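Local coordinates for cysteine protease-like VirA (Shigella flexneri, PDB 3EB8), which acts as a secreted effector that promotes bacterial entry into epithelial cells and intercellular spread, though its proposed tubulin-specific protease activity is disputed, at residues N138-D143 / P333-L338. Sequence-based numbering, arbitrary orientation.
Sequences NSVWHD and PSSEGL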
ATOM      1  N   ASN A 138     -13.272  -4.926 -14.186  1.00 57.09           N
ATOM      2  CA  ASN A 138     -13.633  -4.522 -15.541  1.00 58.68           C
ATOM      3  C   ASN A 138     -12.773  -3.371 -16.076  1.00 65.64           C
ATOM      4  O   ASN A 138     -12.369  -3.377 -17.235  1.00 58.66           O
ATOM      5  CB  ASN A 138     -15.115  -4.138 -15.633  1.00 61.46           C
ATOM      6  CG  ASN A 138     -15.990  -5.291 -16.096  1.00 99.46           C
ATOM      7  OD1 ASN A 138     -15.568  -6.455 -16.097  1.00102.44           O
ATOM      8  ND2 ASN A 138     -17.225  -4.976 -16.490  1.00 91.22           N
ATOM      9  N   SER A 139     -12.489  -2.385 -15.235  1.00 58.27           N
ATOM     10  CA  SER A 139     -11.811  -1.194 -15.716  1.00 58.56           C
ATOM     11  C   SER A 139     -10.290  -1.253 -15.587  1.00 56.31           C
ATOM     12  O   SER A 139      -9.616  -0.249 -15.833  1.00 56.49           O
ATOM     13  CB  SER A 139     -12.343   0.046 -15.002  1.00 60.18           C
ATOM     14  OG  SER A 139     -12.038   0.008 -13.625  1.00 59.03           O
ATOM     15  N   VAL A 140      -9.754  -2.425 -15.234  1.00 54.47           N
ATOM     16  CA  VAL A 140      -8.353  -2.527 -14.845  1.00 52.56           C
ATOM     17  C   VAL A 140      -7.348  -2.051 -15.903  1.00 52.48           C
ATOM     18  O   VAL A 140      -6.403  -1.347 -15.566  1.00 51.86           O
ATOM     19  CB  VAL A 140      -7.986  -3.941 -14.336  1.00 51.00           C
ATOM     20  CG1 VAL A 140      -8.038  -4.937 -15.449  1.00 51.14           C
ATOM     21  CG2 VAL A 140      -6.605  -3.930 -13.714  1.00 49.42           C
ATOM     22  N   TRP A 141      -7.546  -2.421 -17.167  1.00 53.22           N
ATOM     23  CA  TRP A 141      -6.645  -1.966 -18.234  1.00 53.45           C
ATOM     24  C   TRP A 141      -6.630  -0.435 -18.381  1.00 54.73           C
ATOM     25  O   TRP A 141      -5.568   0.163 -18.521  1.00 57.05           O
ATOM     26  CB  TRP A 141      -6.996  -2.577 -19.600  1.00 54.56           C
ATOM     27  CG  TRP A 141      -7.042  -4.081 -19.691  1.00 53.85           C
ATOM     28  CD1 TRP A 141      -7.772  -4.816 -20.584  1.00 60.67           C
ATOM     29  CD2 TRP A 141      -6.326  -5.027 -18.883  1.00 52.05           C
ATOM     30  NE1 TRP A 141      -7.560  -6.155 -20.379  1.00 65.58           N
ATOM     31  CE2 TRP A 141      -6.687  -6.315 -19.336  1.00 62.39           C
ATOM     32  CE3 TRP A 141      -5.430  -4.912 -17.814  1.00 50.49           C
ATOM     33  CZ2 TRP A 141      -6.177  -7.480 -18.759  1.00 51.15           C
ATOM     34  CZ3 TRP A 141      -4.922  -6.075 -17.239  1.00 49.30           C
ATOM     35  CH2 TRP A 141      -5.300  -7.340 -17.712  1.00 49.65           C
ATOM     36  N   HIS A 142      -7.802   0.193 -18.369  1.00 56.49           N
ATOM     37  CA  HIS A 142      -7.869   1.649 -18.499  1.00 58.11           C
ATOM     38  C   HIS A 142      -7.334   2.328 -17.246  1.00 62.87           C
ATOM     39  O   HIS A 142      -6.720   3.388 -17.323  1.00 64.66           O
ATOM     40  CB  HIS A 142      -9.301   2.120 -18.789  1.00 74.97           C
ATOM     41  CG  HIS A 142      -9.862   1.589 -20.071  1.00110.07           C
ATOM     42  ND1 HIS A 142     -10.036   0.241 -20.308  1.00127.33           N
ATOM     43  CD2 HIS A 142     -10.290   2.226 -21.187  1.00126.84           C
ATOM     44  CE1 HIS A 142     -10.544   0.070 -21.515  1.00131.87           C
ATOM     45  NE2 HIS A 142     -10.708   1.258 -22.070  1.00134.11           N
ATOM     46  N   ASP A 143      -7.568   1.701 -16.098  1.00 56.18           N
ATOM     47  CA  ASP A 143      -7.029   2.176 -14.831  1.00 55.45           C
ATOM     48  C   ASP A 143      -5.490   2.254 -14.833  1.00 54.02           C
ATOM     49  O   ASP A 143      -4.916   3.280 -14.484  1.00 54.53           O
ATOM     50  CB  ASP A 143      -7.545   1.311 -13.676  1.00 54.57           C
ATOM     51  CG  ASP A 143      -9.038   1.471 -13.463  1.00 56.41           C
ATOM     52  OD1 ASP A 143      -9.585   2.495 -13.932  1.00 58.56           O
ATOM     53  OD2 ASP A 143      -9.671   0.584 -12.840  1.00 56.03           O
ATOM     54  N   PRO A 333      -3.813 -12.627 -16.951  1.00 42.57           N
ATOM     55  CA  PRO A 333      -4.016 -11.185 -16.968  1.00 49.09           C
ATOM     56  C   PRO A 333      -5.307 -10.807 -17.705  1.00 52.28           C
ATOM     57  O   PRO A 333      -5.253 -10.377 -18.848  1.00 43.94           O
ATOM     58  CB  PRO A 333      -2.788 -10.662 -17.735  1.00 43.79           C
ATOM     59  CG  PRO A 333      -1.879 -11.793 -17.880  1.00 56.18           C
ATOM     60  CD  PRO A 333      -2.699 -13.028 -17.819  1.00 58.80           C
ATOM     61  N   SER A 334      -6.446 -10.989 -17.048  1.00 44.62           N
ATOM     62  CA  SER A 334      -7.727 -10.535 -17.553  1.00 48.82           C
ATOM     63  C   SER A 334      -8.632 -10.250 -16.367  1.00 50.56           C
ATOM     64  O   SER A 334      -8.363 -10.676 -15.250  1.00 63.93           O
ATOM     65  CB  SER A 334      -8.382 -11.601 -18.444  1.00 49.81           C
ATOM     66  OG  SER A 334      -8.886 -12.681 -17.668  1.00 47.87           O
ATOM     67  N   SER A 335      -9.712  -9.533 -16.619  1.00 45.40           N
ATOM     68  CA  SER A 335     -10.704  -9.269 -15.598  1.00 46.14           C
ATOM     69  C   SER A 335     -11.291 -10.563 -15.008  1.00 61.50           C
ATOM     70  O   SER A 335     -11.548 -10.634 -13.817  1.00 53.20           O
ATOM     71  CB  SER A 335     -11.798  -8.387 -16.191  1.00 59.18           C
ATOM     72  OG  SER A 335     -11.181  -7.327 -16.898  1.00 59.04           O
ATOM     73  N   GLU A 336     -11.513 -11.581 -15.835  1.00 47.01           N
ATOM     74  CA  GLU A 336     -11.932 -12.886 -15.304  1.00 61.37           C
ATOM     75  C   GLU A 336     -10.843 -13.495 -14.415  1.00 46.98           C
ATOM     76  O   GLU A 336     -11.113 -13.887 -13.288  1.00 59.38           O
ATOM     77  CB  GLU A 336     -12.345 -13.888 -16.413  1.00 47.99           C
ATOM     78  CG  GLU A 336     -12.692 -15.281 -15.853  1.00 48.62           C
ATOM     79  CD  GLU A 336     -13.275 -16.228 -16.870  1.00 67.18           C
ATOM     80  OE1 GLU A 336     -13.269 -17.463 -16.622  1.00 64.22           O
ATOM     81  OE2 GLU A 336     -13.758 -15.740 -17.910  1.00 72.32           O
ATOM     82  N   GLY A 337      -9.621 -13.579 -14.936  1.00 52.19           N
ATOM     83  CA  GLY A 337      -8.488 -14.071 -14.164  1.00 45.44           C
ATOM     84  C   GLY A 337      -8.333 -13.369 -12.814  1.00 45.48           C
ATOM     85  O   GLY A 337      -8.172 -14.018 -11.776  1.00 52.15           O
ATOM     86  N   LEU A 338      -8.404 -12.039 -12.836  1.00 45.33           N
ATOM     87  CA  LEU A 338      -8.217 -11.207 -11.644  1.00 45.32           C
ATOM     88  C   LEU A 338      -9.332 -11.369 -10.576  1.00 51.45           C
ATOM     89  O   LEU A 338      -9.046 -11.686  -9.429  1.00 48.83           O
ATOM     90  CB  LEU A 338      -8.037  -9.728 -12.040  1.00 44.96           C
ATOM     91  CG  LEU A 338      -6.814  -9.370 -12.899  1.00 44.13           C
ATOM     92  CD1 LEU A 338      -6.514  -7.860 -12.954  1.00 43.86           C
ATOM     93  CD2 LEU A 338      -5.608 -10.127 -12.398  1.00 47.39           C
TER
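Two helix starts meet here: that of helix 140-149 and that of helix 335-341, the short helix between the last two long strands. Trp141, its CG anti to the carbonyl carbon (chi1 -56°), has a flat indole long enough to reach the turn before the second helix with its benzo edge. Trp141 CZ2 lies 3.0 Å from Pro333 O, near the ring plane, while Trp141 CH2 brushes Pro333 CB at 4.2 Å. The indole NE1 donates to Lys187 O, which would help fix the ring's rotation. Branched Val140 serves two neighbours: CG1, in the crowded position between N and carbonyl carbon (chi1 68°), lies over one face of the Trp141 ring, 3.5 Å above its plane and offset toward the rim. Both Val140 methyls also meet Leu338 CD1, Val140 CG2 at 4.0 Å, as the chains cross obliquely. Ser335, small enough to sit beside the Asn138 backbone, hydrogen-bonds through OG to Phe137 O. Ser334 suits the N-cap because its hydroxyl OG accepts from Gly337 N at 3.0 Å, nearly straight (171°). With no hydrogen bond directly between the segments, cohesion comes from apolar packing and from aromatic C-H groups facing a carbonyl oxygen, probably mildly favourable electrostatically, while Ser335 adds a polar tie through Phe137.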